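PDB 4WES: nitrogenase molybdenum-iron protein alpha chain from Clostridium pasteurianum, which forms, with the beta chain, the molybdenum-iron component of nitrogenase, which reduces dinitrogen to ammonia at an iron-molybdenum-sulfur cluster. Local coordinates for the interface of chains A and B. Residues are numbered along the deposited sequence; one frame, centred on the assembly and turned at random. Chains: chain A, Nitrogenase molybdenum-iron protein alpha chain; chain B, Nitrogenase molybdenum-iron protein beta chain.

The interface of chains A and B. Residues chain A 48, 446, 450, 470, 473; chain B 65, 95, 216, 218.
A:Glu450 brings its carboxylate oxygen OE1 to 3.4 Å from B:Tyr216 CD2, a polar atom meeting a ring carbon, with the carboxylate turned 83° from the ring plane. In this alpha-beta pair of the nitrogenase molybdenum-iron protein, an α2β2 tetramer of the NifD/NifK family, this patch of the interface is a worked example of apolar packing, of methyls and thioethers against aromatic rings, with no nitrogen or oxygen within bonding reach across it. B:Tyr216 packs against residues of two alpha-chain helices, 446-456 and 465-473. One methyl of A:Val470, CG1, sits over the centre of its ring, 3.8 Å from the centroid, in a CH-pi contact, while the backbone N of B:Met218 lies over the opposite face and A:Lys473 CB meets the edge. With CG anti to the backbone N (chi1 177°), A:His446 carries its imidazole into the middle of the patch and packs edge-to-face with B:Tyr216, the planes 72° apart and A:His446 CE1 3.5 Å from B:Tyr216 CE2. The methyl CE of B:Met65 rests on one imidazole face, toward the rim, and also touches A:Val470 CG2 at 3.6 Å; bends at chi2 and chi3 fold the thioether into this position. B:Tyr95 CE1 comes to the imidazole edge in plane, 3.7 Å from A:His446 CD2. Farther along, A:Ile48 lays CD1 over the face of the B:Tyr95 ring, 3.7 Å from its centroid, and the same methyl meets CE of the extended B:Met218 tip to tip.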
# COMPACT_ATOMS: atom_id res chain seq x y z
N ILE A 48 -11.17 -29.14 -23.44
CA ILE A 48 -10.67 -28.38 -22.28
C ILE A 48 -9.73 -29.28 -21.44
O ILE A 48 -10.08 -29.82 -20.42
CB ILE A 48 -11.72 -27.64 -21.44
CG1 ILE A 48 -12.60 -26.78 -22.35
CG2 ILE A 48 -11.03 -26.78 -20.40
CD1 ILE A 48 -13.70 -26.01 -21.65
N HIS A 446 -12.33 -30.66 -18.13
CA HIS A 446 -13.24 -29.89 -17.28
C HIS A 446 -14.54 -30.64 -17.04
O HIS A 446 -15.02 -30.70 -15.92
CB HIS A 446 -13.50 -28.52 -17.92
CG HIS A 446 -14.46 -27.70 -17.16
ND1 HIS A 446 -14.20 -27.22 -15.89
CD2 HIS A 446 -15.74 -27.35 -17.44
CE1 HIS A 446 -15.28 -26.61 -15.44
NE2 HIS A 446 -16.20 -26.64 -16.37
N GLU A 450 -15.94 -31.86 -13.33
CA GLU A 450 -17.20 -31.42 -12.75
C GLU A 450 -18.09 -32.57 -12.33
O GLU A 450 -18.73 -32.50 -11.31
CB GLU A 450 -17.92 -30.51 -13.71
CG GLU A 450 -17.30 -29.10 -13.76
CD GLU A 450 -18.35 -28.06 -14.11
OE1 GLU A 450 -18.59 -27.14 -13.26
OE2 GLU A 450 -18.96 -28.21 -15.22
N VAL A 470 -11.61 -22.85 -10.46
CA VAL A 470 -12.85 -23.52 -10.88
C VAL A 470 -13.38 -24.32 -9.71
O VAL A 470 -14.58 -24.28 -9.39
CB VAL A 470 -12.58 -24.46 -12.09
CG1 VAL A 470 -13.79 -25.32 -12.42
CG2 VAL A 470 -12.13 -23.65 -13.30
N LYS A 473 -14.44 -21.94 -6.68
CA LYS A 473 -15.70 -21.23 -6.93
C LYS A 473 -16.88 -22.10 -6.48
O LYS A 473 -17.94 -21.58 -6.11
CB LYS A 473 -15.88 -20.88 -8.41
CG LYS A 473 -15.06 -19.72 -8.93
CD LYS A 473 -15.47 -18.36 -8.44
CE LYS A 473 -14.71 -17.30 -9.20
NZ LYS A 473 -15.03 -15.92 -8.76
N MET B 65 -11.40 -19.73 -18.86
CA MET B 65 -11.71 -20.88 -19.70
C MET B 65 -11.35 -20.62 -21.15
O MET B 65 -11.62 -19.52 -21.66
CB MET B 65 -13.21 -21.14 -19.63
CG MET B 65 -13.60 -21.93 -18.39
SD MET B 65 -12.93 -23.60 -18.53
CE MET B 65 -12.63 -23.99 -16.83
N TYR B 95 -19.98 -28.22 -23.55
CA TYR B 95 -19.87 -26.96 -22.85
C TYR B 95 -20.87 -25.89 -23.28
O TYR B 95 -21.00 -24.88 -22.59
CB TYR B 95 -18.42 -26.45 -22.96
CG TYR B 95 -17.41 -27.47 -22.43
CD1 TYR B 95 -17.52 -27.97 -21.15
CD2 TYR B 95 -16.41 -27.96 -23.25
CE1 TYR B 95 -16.64 -28.93 -20.67
CE2 TYR B 95 -15.50 -28.91 -22.77
CZ TYR B 95 -15.65 -29.40 -21.48
OH TYR B 95 -14.76 -30.34 -20.99
N TYR B 216 -19.79 -23.08 -9.35
CA TYR B 216 -18.99 -22.63 -10.47
C TYR B 216 -19.88 -22.42 -11.67
O TYR B 216 -20.67 -23.30 -12.00
CB TYR B 216 -17.90 -23.65 -10.82
CG TYR B 216 -17.18 -23.27 -12.08
CD1 TYR B 216 -16.37 -22.16 -12.13
CD2 TYR B 216 -17.36 -24.00 -13.24
CE1 TYR B 216 -15.74 -21.77 -13.30
CE2 TYR B 216 -16.74 -23.62 -14.41
CZ TYR B 216 -15.94 -22.52 -14.44
OH TYR B 216 -15.36 -22.14 -15.62
N MET B 218 -19.61 -21.62 -15.56
CA MET B 218 -18.63 -21.54 -16.66
C MET B 218 -18.62 -20.24 -17.40
O MET B 218 -17.57 -19.68 -17.68
CB MET B 218 -18.82 -22.70 -17.61
CG MET B 218 -17.79 -22.77 -18.67
SD MET B 218 -17.79 -24.44 -19.41
CE MET B 218 -16.68 -24.10 -20.62